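PDB 3FDU: putative enoyl-CoA hydratase/isomerase from Acinetobacter baumannii, which probably hydrates or isomerises the carbon-carbon double bond of enoyl-CoA thioesters, as many members of the crotonase superfamily do. Local coordinates for residues A[35-40]-A[89-94]; A[51-56]-A[96-101]; A[114-119]-A[145-150]. The protein carries 4 engineered substitutions. All coordinates share one frame; numbering follows the deposited sequence.

How the contacts relate
Helix 87-97 serves contacts 1 and 2: its middle packs on helix 31-46, and its end leads into the strand pairing with 52-57. Contact 1 is partly buried and apolar, with Lys39 at its border and the hydroxyl of buried Ser94 against Ala38. Contact 2, buried, alone has a hydrogen bond between its segments, a backbone bond where the pairing of strands 52-57 and 102-106 begins. Contact 3, also buried, joins helix 113-116 and the helical residues after it to the start of helix 147-155 and lies nearest the centre of the chain. Leu91 and Leu92 of contact 1 pack against Ile117, Thr116 and Gly145 of contact 3, and Leu55 of segment 51-56 also touches Ile117.

Contact 1 (A[35-40]-A[89-94]); sequences LWIAKA and FVLLKS. With SO4 (sulfate ion), chain G.
Helices 31-46 and 87-97 of the crotonase fold pack side by side here through Ala38, Ile37, Val90 and Leu91, running in nearly the same direction, 20° apart, with segment axes 8.3 Å apart. Ala38 lies at the closest point: its CA is 4.5 Å from Leu91 CA, and its CB rests 3.8 Å from that same CA. One turn on, Ser94 brings OG to 3.5 Å from Ala38 CB, while the hydroxyl itself is hydrogen-bonded to Asp42 further along helix 31-46. Val90 also faces Ala38; its CG1, anti to the backbone N (chi1 172°), meets three groups: Ala38 CB, Leu35 CD2 at 4.0 Å, and the ammonium end of Lys39, whose NZ is 3.6 Å away. On the flank nearer the core, the side chains of Leu91 and Ile37 cross obliquely, CD1 of Leu91 touching CG2 of Ile37 at 3.6 Å. Lys93 points elsewhere, its NZ forming a salt bridge with Asp226 and meeting a sulfate probably taken from the crystallisation liquor. With no hydrogen bond between the two segments, the contact is van der Waals in kind, made largely by methyl groups, and the small side chain of Ala38 permits the close approach.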
ATOM      1  N   LEU A  35       7.656 -15.860  24.832  1.00 22.43           N
ATOM      2  CA  LEU A  35       9.113 -16.096  24.796  1.00 22.76           C
ATOM      3  C   LEU A  35       9.493 -17.454  24.257  1.00 23.81           C
ATOM      4  O   LEU A  35      10.521 -17.614  23.544  1.00 23.62           O
ATOM      5  CB  LEU A  35       9.700 -15.937  26.201  1.00 23.30           C
ATOM      6  CG  LEU A  35       9.413 -14.572  26.845  1.00 23.75           C
ATOM      7  CD1 LEU A  35      10.037 -14.490  28.249  1.00 29.04           C
ATOM      8  CD2 LEU A  35       9.941 -13.398  25.966  1.00 26.99           C
ATOM      9  N   TRP A  36       8.713 -18.470  24.626  1.00 21.95           N
ATOM     10  CA  TRP A  36       8.979 -19.807  24.096  1.00 23.18           C
ATOM     11  C   TRP A  36       8.800 -19.798  22.581  1.00 22.08           C
ATOM     12  O   TRP A  36       9.574 -20.427  21.865  1.00 20.55           O
ATOM     13  CB  TRP A  36       8.028 -20.854  24.693  1.00 22.24           C
ATOM     14  CG  TRP A  36       8.192 -20.972  26.180  1.00 26.58           C
ATOM     15  CD1 TRP A  36       9.297 -20.641  26.904  1.00 27.22           C
ATOM     16  CD2 TRP A  36       7.194 -21.405  27.131  1.00 29.47           C
ATOM     17  NE1 TRP A  36       9.057 -20.855  28.251  1.00 31.09           N
ATOM     18  CE2 TRP A  36       7.784 -21.342  28.414  1.00 30.12           C
ATOM     19  CE3 TRP A  36       5.885 -21.871  27.015  1.00 28.47           C
ATOM     20  CZ2 TRP A  36       7.083 -21.698  29.588  1.00 31.87           C
ATOM     21  CZ3 TRP A  36       5.189 -22.248  28.168  1.00 29.49           C
ATOM     22  CH2 TRP A  36       5.800 -22.153  29.445  1.00 30.44           C
ATOM     23  N   ILE A  37       7.743 -19.135  22.095  1.00 21.15           N
ATOM     24  CA  ILE A  37       7.592 -19.062  20.630  1.00 20.61           C
ATOM     25  C   ILE A  37       8.781 -18.294  19.992  1.00 21.27           C
ATOM     26  O   ILE A  37       9.319 -18.700  18.937  1.00 19.55           O
ATOM     27  CB  ILE A  37       6.256 -18.452  20.196  1.00 21.70           C
ATOM     28  CG1 ILE A  37       5.050 -19.281  20.765  1.00 20.84           C
ATOM     29  CG2 ILE A  37       6.173 -18.479  18.655  1.00 18.53           C
ATOM     30  CD1 ILE A  37       3.667 -18.488  20.656  1.00 21.95           C
ATOM     31  N   ALA A  38       9.158 -17.168  20.602  1.00 21.58           N
ATOM     32  CA  ALA A  38      10.309 -16.375  20.109  1.00 23.10           C
ATOM     33  C   ALA A  38      11.577 -17.195  20.063  1.00 24.60           C
ATOM     34  O   ALA A  38      12.317 -17.144  19.076  1.00 24.81           O
ATOM     35  CB  ALA A  38      10.522 -15.124  20.989  1.00 23.51           C
ATOM     36  N   LYS A  39      11.841 -17.978  21.119  1.00 25.65           N
ATOM     37  CA  LYS A  39      13.065 -18.773  21.120  1.00 25.95           C
ATOM     38  C   LYS A  39      13.072 -19.826  20.055  1.00 25.28           C
ATOM     39  O   LYS A  39      14.134 -20.091  19.456  1.00 24.75           O
ATOM     40  CB  LYS A  39      13.349 -19.448  22.468  1.00 26.79           C
ATOM     41  CG  LYS A  39      13.116 -18.546  23.659  1.00 32.91           C
ATOM     42  CD  LYS A  39      13.838 -17.212  23.556  1.00 39.05           C
ATOM     43  CE  LYS A  39      13.279 -16.230  24.582  1.00 39.57           C
ATOM     44  NZ  LYS A  39      12.322 -15.350  23.900  1.00 39.97           N
ATOM     45  N   ALA A  40      11.920 -20.477  19.850  1.00 24.40           N
ATOM     46  CA  ALA A  40      11.802 -21.477  18.778  1.00 23.91           C
ATOM     47  C   ALA A  40      12.084 -20.922  17.374  1.00 23.45           C
ATOM     48  O   ALA A  40      12.683 -21.616  16.522  1.00 22.53           O
ATOM     49  CB  ALA A  40      10.399 -22.167  18.797  1.00 24.37           C
ATOM     50  N   PHE A  89       6.653  -7.991  22.325  1.00 19.66           N
ATOM     51  CA  PHE A  89       7.605  -7.341  21.378  1.00 20.58           C
ATOM     52  C   PHE A  89       8.804  -8.215  21.038  1.00 20.62           C
ATOM     53  O   PHE A  89       9.345  -8.154  19.910  1.00 21.96           O
ATOM     54  CB  PHE A  89       8.023  -5.984  21.928  1.00 20.64           C
ATOM     55  CG  PHE A  89       6.858  -5.150  22.343  1.00 21.22           C
ATOM     56  CD1 PHE A  89       6.106  -4.507  21.403  1.00 20.96           C
ATOM     57  CD2 PHE A  89       6.504  -5.031  23.685  1.00 22.08           C
ATOM     58  CE1 PHE A  89       5.005  -3.725  21.782  1.00 24.41           C
ATOM     59  CE2 PHE A  89       5.407  -4.288  24.068  1.00 23.54           C
ATOM     60  CZ  PHE A  89       4.627  -3.651  23.105  1.00 22.23           C
ATOM     61  N   VAL A  90       9.223  -9.040  21.993  1.00 21.34           N
ATOM     62  CA  VAL A  90      10.313 -10.021  21.759  1.00 20.85           C
ATOM     63  C   VAL A  90       9.901 -11.037  20.653  1.00 20.40           C
ATOM     64  O   VAL A  90      10.653 -11.297  19.712  1.00 20.26           O
ATOM     65  CB  VAL A  90      10.725 -10.791  23.067  1.00 21.42           C
ATOM     66  CG1 VAL A  90      11.758 -11.976  22.750  1.00 20.85           C
ATOM     67  CG2 VAL A  90      11.371  -9.810  24.097  1.00 21.23           C
ATOM     68  N   LEU A  91       8.686 -11.569  20.751  1.00 19.88           N
ATOM     69  CA  LEU A  91       8.131 -12.469  19.717  1.00 19.17           C
ATOM     70  C   LEU A  91       8.054 -11.743  18.375  1.00 19.23           C
ATOM     71  O   LEU A  91       8.511 -12.288  17.340  1.00 18.42           O
ATOM     72  CB  LEU A  91       6.744 -13.001  20.129  1.00 18.88           C
ATOM     73  CG  LEU A  91       5.966 -13.773  19.039  1.00 18.94           C
ATOM     74  CD1 LEU A  91       6.826 -14.907  18.533  1.00 18.21           C
ATOM     75  CD2 LEU A  91       4.622 -14.312  19.630  1.00 17.22           C
ATOM     76  N   LEU A  92       7.458 -10.543  18.368  1.00 18.61           N
ATOM     77  CA  LEU A  92       7.310  -9.843  17.105  1.00 18.86           C
ATOM     78  C   LEU A  92       8.642  -9.556  16.433  1.00 19.38           C
ATOM     79  O   LEU A  92       8.748  -9.682  15.220  1.00 19.63           O
ATOM     80  CB  LEU A  92       6.487  -8.558  17.246  1.00 19.57           C
ATOM     81  CG  LEU A  92       4.974  -8.762  17.521  1.00 20.80           C
ATOM     82  CD1 LEU A  92       4.374  -7.578  18.348  1.00 20.68           C
ATOM     83  CD2 LEU A  92       4.225  -8.946  16.232  1.00 17.95           C
ATOM     84  N   LYS A  93       9.658  -9.117  17.204  1.00 20.01           N
ATOM     85  CA  LYS A  93      10.998  -8.957  16.608  1.00 19.77           C
ATOM     86  C   LYS A  93      11.659 -10.268  16.161  1.00 19.94           C
ATOM     87  O   LYS A  93      12.345 -10.301  15.119  1.00 18.95           O
ATOM     88  CB  LYS A  93      11.946  -8.152  17.548  1.00 20.24           C
ATOM     89  CG  LYS A  93      11.466  -6.694  17.760  1.00 21.58           C
ATOM     90  CD  LYS A  93      12.372  -5.881  18.732  1.00 25.25           C
ATOM     91  CE  LYS A  93      12.212  -6.386  20.161  1.00 23.20           C
ATOM     92  NZ  LYS A  93      13.027  -5.530  21.118  1.00 24.63           N
ATOM     93  N   SER A  94      11.535 -11.337  16.950  1.00 18.95           N
ATOM     94  CA  SER A  94      12.049 -12.616  16.513  1.00 20.17           C
ATOM     95  C   SER A  94      11.455 -13.046  15.160  1.00 19.66           C
ATOM     96  O   SER A  94      12.128 -13.618  14.335  1.00 20.21           O
ATOM     97  CB  SER A  94      11.739 -13.729  17.502  1.00 20.01           C
ATOM     98  OG  SER A  94      12.594 -13.600  18.647  1.00 27.72           O
TER
HETATM   99  S   SO4 G   3      16.589  -6.532  20.258  1.00 58.98           S
HETATM  100  O1  SO4 G   3      16.799  -5.523  19.207  1.00 61.17           O
HETATM  101  O2  SO4 G   3      17.349  -6.185  21.450  1.00 60.32           O
HETATM  102  O3  SO4 G   3      15.171  -6.683  20.578  1.00 58.86           O
HETATM  103  O4  SO4 G   3      16.996  -7.838  19.732  1.00 61.71           O

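Contact 2 (A[51-56]-A[96-101]); sequences RVVVLR and ARLSKP. Engineered in segment 51-56: Val53 (natural residue Ile). With SO4 (sulfate ion), chain G.
The strand that starts at Val52 and the chain leaving helix 87-97 come together at Val53 and Pro101, just before strand 102-106 begins. Val53 N donates to Pro101 O over 3.1 Å, an almost straight bond (172° at the hydrogen) that arrives nearly along the C=O axis. A further backbone bond between Val53 and Ile103 carries the pairing on, as two parallel strands do at the end of a beta-alpha-beta crossover. Two residues before Val53, Arg51 O faces carbon: Pro101 CD lies 3.3 Å away and Lys100 CB 3.6 Å. Beyond CG the Lys100 chain is extended, and its NZ is hydrogen-bonded to Val50 O and Ala44 O, so the buried amine is held by main-chain carbonyls. Leu98, directed at the strand with CG anti to its backbone N (chi1 -178°), brings CD2 to 4.0 Å from CG2 of Val53, an engineered residue where the natural sequence has Ile. Val52 CG1 lies 3.8 Å from Pro101 O. Further out, Arg97 NH1 donates to sulfate O1 at 3.0 Å, with the sulfur at the guanidinium edge. Val52 packs on helix 188-200 and Val53 on Leu41 and Ala44 of helix 31-46, while strand 15-20 pairs with 52-57 through Leu16 and Phe165 of the second subunit packs on Pro101.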
ATOM      1  N   ARG A  51      14.356 -25.458   6.785  1.00 21.78           N
ATOM      2  CA  ARG A  51      14.375 -24.537   5.645  1.00 21.85           C
ATOM      3  C   ARG A  51      13.177 -23.558   5.630  1.00 22.05           C
ATOM      4  O   ARG A  51      13.310 -22.413   5.159  1.00 20.81           O
ATOM      5  CB  ARG A  51      14.401 -25.355   4.334  1.00 23.85           C
ATOM      6  CG  ARG A  51      15.780 -26.081   4.150  1.00 25.58           C
ATOM      7  CD  ARG A  51      15.662 -27.223   3.137  1.00 35.84           C
ATOM      8  NE  ARG A  51      15.473 -26.606   1.841  1.00 43.54           N
ATOM      9  CZ  ARG A  51      16.439 -26.392   0.962  1.00 46.87           C
ATOM     10  NH1 ARG A  51      17.681 -26.845   1.186  1.00 50.10           N
ATOM     11  NH2 ARG A  51      16.139 -25.774  -0.167  1.00 47.72           N
ATOM     12  N   VAL A  52      12.012 -24.038   6.112  1.00 21.37           N
ATOM     13  CA  VAL A  52      10.753 -23.216   6.188  1.00 20.96           C
ATOM     14  C   VAL A  52      10.052 -23.384   7.534  1.00 19.84           C
ATOM     15  O   VAL A  52      10.009 -24.480   8.102  1.00 19.82           O
ATOM     16  CB  VAL A  52       9.797 -23.580   5.083  1.00 20.72           C
ATOM     17  CG1 VAL A  52       8.452 -22.751   5.154  1.00 20.15           C
ATOM     18  CG2 VAL A  52      10.498 -23.456   3.663  1.00 22.93           C
ATOM     19  N   VAL A  53       9.533 -22.283   8.078  1.00 18.78           N
ATOM     20  CA  VAL A  53       8.746 -22.372   9.289  1.00 19.56           C
ATOM     21  C   VAL A  53       7.246 -22.128   9.017  1.00 19.86           C
ATOM     22  O   VAL A  53       6.847 -21.166   8.295  1.00 19.51           O
ATOM     23  CB  VAL A  53       9.254 -21.377  10.389  1.00 18.94           C
ATOM     24  CG1 VAL A  53       8.406 -21.536  11.697  1.00 16.60           C
ATOM     25  CG2 VAL A  53      10.756 -21.622  10.683  1.00 20.72           C
ATOM     26  N   VAL A  54       6.409 -22.969   9.608  1.00 19.84           N
ATOM     27  CA  VAL A  54       4.960 -22.749   9.551  1.00 20.34           C
ATOM     28  C   VAL A  54       4.552 -22.576  10.987  1.00 19.98           C
ATOM     29  O   VAL A  54       4.873 -23.428  11.825  1.00 20.30           O
ATOM     30  CB  VAL A  54       4.190 -23.960   8.987  1.00 20.07           C
ATOM     31  CG1 VAL A  54       2.656 -23.761   9.132  1.00 23.65           C
ATOM     32  CG2 VAL A  54       4.535 -24.204   7.474  1.00 21.80           C
ATOM     33  N   LEU A  55       3.829 -21.499  11.265  1.00 20.03           N
ATOM     34  CA  LEU A  55       3.256 -21.213  12.587  1.00 19.93           C
ATOM     35  C   LEU A  55       1.738 -21.164  12.449  1.00 20.36           C
ATOM     36  O   LEU A  55       1.228 -20.468  11.573  1.00 17.58           O
ATOM     37  CB  LEU A  55       3.746 -19.831  13.064  1.00 21.07           C
ATOM     38  CG  LEU A  55       3.164 -19.262  14.367  1.00 20.36           C
ATOM     39  CD1 LEU A  55       3.609 -20.090  15.522  1.00 20.92           C
ATOM     40  CD2 LEU A  55       3.670 -17.817  14.539  1.00 24.12           C
ATOM     41  N   ARG A  56       1.021 -21.892  13.313  1.00 19.25           N
ATOM     42  CA  ARG A  56      -0.419 -21.887  13.283  1.00 19.79           C
ATOM     43  C   ARG A  56      -0.935 -22.350  14.622  1.00 20.24           C
ATOM     44  O   ARG A  56      -0.154 -22.682  15.504  1.00 21.63           O
ATOM     45  CB  ARG A  56      -0.936 -22.846  12.210  1.00 18.78           C
ATOM     46  CG  ARG A  56      -0.363 -24.266  12.350  1.00 22.23           C
ATOM     47  CD  ARG A  56      -1.015 -25.136  11.277  1.00 23.56           C
ATOM     48  NE  ARG A  56      -0.487 -26.485  11.166  1.00 28.89           N
ATOM     49  CZ  ARG A  56      -0.838 -27.492  11.950  1.00 32.13           C
ATOM     50  NH1 ARG A  56      -1.656 -27.273  12.964  1.00 33.53           N
ATOM     51  NH2 ARG A  56      -0.347 -28.709  11.734  1.00 32.23           N
ATOM     52  N   ALA A  96      10.056 -10.933  12.910  1.00 19.03           N
ATOM     53  CA  ALA A  96      10.550 -10.014  11.885  1.00 19.20           C
ATOM     54  C   ALA A  96      11.952 -10.385  11.383  1.00 20.03           C
ATOM     55  O   ALA A  96      12.234 -10.234  10.185  1.00 19.40           O
ATOM     56  CB  ALA A  96      10.536  -8.539  12.386  1.00 18.33           C
ATOM     57  N   ARG A  97      12.820 -10.864  12.281  1.00 21.44           N
ATOM     58  CA  ARG A  97      14.224 -11.164  11.916  1.00 22.68           C
ATOM     59  C   ARG A  97      14.464 -12.578  11.328  1.00 23.43           C
ATOM     60  O   ARG A  97      15.543 -12.831  10.795  1.00 23.20           O
ATOM     61  CB  ARG A  97      15.167 -10.980  13.123  1.00 24.73           C
ATOM     62  CG  ARG A  97      15.389  -9.544  13.550  1.00 27.14           C
ATOM     63  CD  ARG A  97      16.030  -9.497  14.932  1.00 32.04           C
ATOM     64  NE  ARG A  97      16.634  -8.184  15.161  1.00 35.78           N
ATOM     65  CZ  ARG A  97      16.628  -7.531  16.318  1.00 35.99           C
ATOM     66  NH1 ARG A  97      17.231  -6.345  16.397  1.00 36.94           N
ATOM     67  NH2 ARG A  97      16.018  -8.042  17.384  1.00 34.69           N
ATOM     68  N   LEU A  98      13.512 -13.507  11.457  1.00 22.37           N
ATOM     69  CA  LEU A  98      13.667 -14.852  10.847  1.00 22.27           C
ATOM     70  C   LEU A  98      14.114 -14.732   9.368  1.00 22.67           C
ATOM     71  O   LEU A  98      13.483 -14.062   8.559  1.00 19.76           O
ATOM     72  CB  LEU A  98      12.368 -15.644  10.977  1.00 22.27           C
ATOM     73  CG  LEU A  98      12.387 -17.077  10.442  1.00 23.98           C
ATOM     74  CD1 LEU A  98      13.353 -17.941  11.243  1.00 25.08           C
ATOM     75  CD2 LEU A  98      10.978 -17.666  10.484  1.00 23.58           C
ATOM     76  N   SER A  99      15.241 -15.335   9.029  1.00 21.00           N
ATOM     77  CA  SER A  99      15.808 -15.107   7.691  1.00 21.62           C
ATOM     78  C   SER A  99      15.140 -16.048   6.695  1.00 21.24           C
ATOM     79  O   SER A  99      15.214 -15.870   5.466  1.00 22.51           O
ATOM     80  CB  SER A  99      17.362 -15.363   7.750  1.00 21.01           C
ATOM     81  OG  SER A  99      17.586 -16.771   7.601  1.00 22.47           O
ATOM     82  N   LYS A 100      14.484 -17.079   7.227  1.00 19.23           N
ATOM     83  CA  LYS A 100      13.895 -18.106   6.394  1.00 19.70           C
ATOM     84  C   LYS A 100      12.410 -17.786   6.158  1.00 18.91           C
ATOM     85  O   LYS A 100      11.857 -16.967   6.886  1.00 19.58           O
ATOM     86  CB  LYS A 100      14.019 -19.479   7.092  1.00 19.03           C
ATOM     87  CG  LYS A 100      15.538 -19.891   7.250  1.00 21.35           C
ATOM     88  CD  LYS A 100      15.767 -21.111   8.214  1.00 17.23           C
ATOM     89  CE  LYS A 100      17.310 -21.448   8.255  1.00 21.62           C
ATOM     90  NZ  LYS A 100      17.442 -22.650   9.163  1.00 23.50           N
ATOM     91  N   PRO A 101      11.792 -18.426   5.152  1.00 17.97           N
ATOM     92  CA  PRO A 101      10.392 -18.051   4.891  1.00 17.79           C
ATOM     93  C   PRO A 101       9.521 -18.454   6.110  1.00 18.17           C
ATOM     94  O   PRO A 101       9.723 -19.545   6.693  1.00 17.74           O
ATOM     95  CB  PRO A 101      10.024 -18.867   3.653  1.00 18.47           C
ATOM     96  CG  PRO A 101      11.447 -19.146   2.929  1.00 17.70           C
ATOM     97  CD  PRO A 101      12.316 -19.399   4.169  1.00 17.38           C
TER
HETATM   98  S   SO4 G   3      16.589  -6.532  20.258  1.00 58.98           S
HETATM   99  O1  SO4 G   3      16.799  -5.523  19.207  1.00 61.17           O
HETATM  100  O2  SO4 G   3      17.349  -6.185  21.450  1.00 60.32           O
HETATM  101  O3  SO4 G   3      15.171  -6.683  20.578  1.00 58.86           O
HETATM  102  O4  SO4 G   3      16.996  -7.838  19.732  1.00 61.71           O

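Contact 3 (A[114-119]-A[145-150]); sequences GVTILL and GGASQL
No ring or other flat side chain takes part where Leu119 and Thr116 meet Ala147 and Leu150; the contact is made mainly by aliphatic carbons, with two backbone carbonyls at its side. Leu119 reaches over with both branches: CD1 sits 3.9 Å from Ala147 CB, and CD2 comes 4.0 Å from Leu150 O. Leu150 answers with CD1, which touches Leu119 CB at 4.1 Å and lies 3.9 Å from Leu119 O. Beside this pair, Thr116 CG2 meets Ala147 CB at 4.1 Å, and the bare CA of Gly145, at a positive phi of 68°, comes 4.3 Å from Thr116 CB; a CB on Gly145 would clash with that atom at 2.8 Å, so the lack of a side chain allows the approach. Gln120 NE2 donates to both Thr116 O and Gly145 O, a polar tie beside the patch. Gly146 holds the N-cap position of helix 147-155: its O accepts from Leu150 N at 2.7 Å and from Gln149 N, and Glu228 of helix 218-236 binds Gly146 N and Ser148 OG. The contact joins helix 113-116 and the helical residues that follow it to helix 147-155, with Leu92 of helix 87-97 packed on Thr116 and Leu213 of the third subunit on Ser148.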
ATOM      1  N   GLY A 114      -2.567 -11.792  17.144  1.00 20.59           N
ATOM      2  CA  GLY A 114      -2.989 -12.717  16.073  1.00 19.09           C
ATOM      3  C   GLY A 114      -3.083 -12.028  14.718  1.00 18.18           C
ATOM      4  O   GLY A 114      -2.894 -12.686  13.679  1.00 19.31           O
ATOM      5  N   VAL A 115      -3.337 -10.722  14.707  1.00 16.52           N
ATOM      6  CA  VAL A 115      -3.243  -9.931  13.478  1.00 17.68           C
ATOM      7  C   VAL A 115      -1.824  -9.322  13.277  1.00 17.28           C
ATOM      8  O   VAL A 115      -1.311  -9.338  12.156  1.00 18.12           O
ATOM      9  CB  VAL A 115      -4.247  -8.744  13.438  1.00 17.02           C
ATOM     10  CG1 VAL A 115      -4.014  -7.829  12.192  1.00 18.87           C
ATOM     11  CG2 VAL A 115      -5.689  -9.225  13.333  1.00 19.82           C
ATOM     12  N   THR A 116      -1.221  -8.724  14.317  1.00 16.27           N
ATOM     13  CA  THR A 116       0.070  -8.017  14.067  1.00 18.59           C
ATOM     14  C   THR A 116       1.239  -8.961  13.709  1.00 18.47           C
ATOM     15  O   THR A 116       2.151  -8.551  13.001  1.00 19.59           O
ATOM     16  CB  THR A 116       0.461  -7.121  15.224  1.00 18.57           C
ATOM     17  OG1 THR A 116       0.644  -7.935  16.385  1.00 20.94           O
ATOM     18  CG2 THR A 116      -0.623  -6.048  15.484  1.00 20.53           C
ATOM     19  N   ILE A 117       1.211 -10.205  14.187  1.00 17.30           N
ATOM     20  CA  ILE A 117       2.212 -11.180  13.784  1.00 18.41           C
ATOM     21  C   ILE A 117       2.118 -11.524  12.276  1.00 18.86           C
ATOM     22  O   ILE A 117       3.127 -11.869  11.653  1.00 19.25           O
ATOM     23  CB  ILE A 117       2.195 -12.477  14.661  1.00 18.85           C
ATOM     24  CG1 ILE A 117       3.520 -13.224  14.464  1.00 21.13           C
ATOM     25  CG2 ILE A 117       1.018 -13.393  14.248  1.00 17.88           C
ATOM     26  CD1 ILE A 117       4.164 -13.766  15.642  1.00 25.44           C
ATOM     27  N   LEU A 118       0.927 -11.386  11.679  1.00 18.29           N
ATOM     28  CA  LEU A 118       0.744 -11.622  10.232  1.00 17.46           C
ATOM     29  C   LEU A 118       1.589 -10.658   9.421  1.00 17.28           C
ATOM     30  O   LEU A 118       2.024 -10.977   8.300  1.00 16.46           O
ATOM     31  CB  LEU A 118      -0.731 -11.436   9.834  1.00 17.99           C
ATOM     32  CG  LEU A 118      -1.707 -12.315  10.619  1.00 15.90           C
ATOM     33  CD1 LEU A 118      -3.092 -12.073  10.064  1.00 18.47           C
ATOM     34  CD2 LEU A 118      -1.252 -13.805  10.510  1.00 13.26           C
ATOM     35  N   LEU A 119       1.807  -9.480   9.974  1.00 17.47           N
ATOM     36  CA  LEU A 119       2.633  -8.465   9.311  1.00 18.89           C
ATOM     37  C   LEU A 119       4.123  -8.783   9.374  1.00 19.48           C
ATOM     38  O   LEU A 119       4.929  -8.115   8.691  1.00 20.90           O
ATOM     39  CB  LEU A 119       2.413  -7.088   9.916  1.00 17.18           C
ATOM     40  CG  LEU A 119       0.981  -6.562   9.756  1.00 19.74           C
ATOM     41  CD1 LEU A 119       0.795  -5.393  10.775  1.00 19.04           C
ATOM     42  CD2 LEU A 119       0.645  -6.135   8.316  1.00 15.57           C
ATOM     43  N   GLY A 145       3.663  -4.351  17.195  1.00 23.20           N
ATOM     44  CA  GLY A 145       4.151  -5.096  16.030  1.00 24.20           C
ATOM     45  C   GLY A 145       4.513  -4.261  14.812  1.00 25.38           C
ATOM     46  O   GLY A 145       4.673  -4.785  13.709  1.00 27.53           O
ATOM     47  N   GLY A 146       4.632  -2.949  14.985  1.00 24.47           N
ATOM     48  CA  GLY A 146       5.005  -2.094  13.882  1.00 23.88           C
ATOM     49  C   GLY A 146       3.824  -1.768  13.004  1.00 22.66           C
ATOM     50  O   GLY A 146       3.999  -1.219  11.924  1.00 22.85           O
ATOM     51  N   ALA A 147       2.615  -2.090  13.476  1.00 21.00           N
ATOM     52  CA  ALA A 147       1.417  -1.977  12.668  1.00 20.98           C
ATOM     53  C   ALA A 147       1.101  -0.539  12.291  1.00 20.93           C
ATOM     54  O   ALA A 147       0.518  -0.291  11.221  1.00 19.93           O
ATOM     55  CB  ALA A 147       0.204  -2.612  13.415  1.00 20.43           C
ATOM     56  N   SER A 148       1.475   0.420  13.146  1.00 19.41           N
ATOM     57  CA  SER A 148       1.280   1.825  12.760  1.00 20.60           C
ATOM     58  C   SER A 148       1.952   2.147  11.433  1.00 19.76           C
ATOM     59  O   SER A 148       1.519   3.064  10.746  1.00 21.65           O
ATOM     60  CB  SER A 148       1.763   2.820  13.835  1.00 21.10           C
ATOM     61  OG  SER A 148       3.145   2.609  14.106  1.00 22.28           O
ATOM     62  N   GLN A 149       2.985   1.402  11.058  1.00 18.51           N
ATOM     63  CA  GLN A 149       3.617   1.602   9.759  1.00 18.41           C
ATOM     64  C   GLN A 149       3.392   0.447   8.784  1.00 18.48           C
ATOM     65  O   GLN A 149       3.044   0.699   7.633  1.00 18.59           O
ATOM     66  CB  GLN A 149       5.149   1.919   9.895  1.00 18.06           C
ATOM     67  CG  GLN A 149       5.394   3.288  10.531  1.00 20.92           C
ATOM     68  CD  GLN A 149       6.896   3.631  10.632  1.00 26.35           C
ATOM     69  OE1 GLN A 149       7.691   3.157   9.843  1.00 24.95           O
ATOM     70  NE2 GLN A 149       7.257   4.443  11.618  1.00 25.55           N
ATOM     71  N   LEU A 150       3.578  -0.794   9.241  1.00 18.41           N
ATOM     72  CA  LEU A 150       3.377  -1.983   8.389  1.00 18.58           C
ATOM     73  C   LEU A 150       1.941  -2.193   7.897  1.00 18.25           C
ATOM     74  O   LEU A 150       1.740  -2.583   6.732  1.00 17.85           O
ATOM     75  CB  LEU A 150       3.862  -3.262   9.081  1.00 18.48           C
ATOM     76  CG  LEU A 150       5.342  -3.257   9.502  1.00 22.58           C
ATOM     77  CD1 LEU A 150       5.596  -4.580  10.250  1.00 22.76           C
ATOM     78  CD2 LEU A 150       6.233  -3.120   8.295  1.00 22.67           C
TER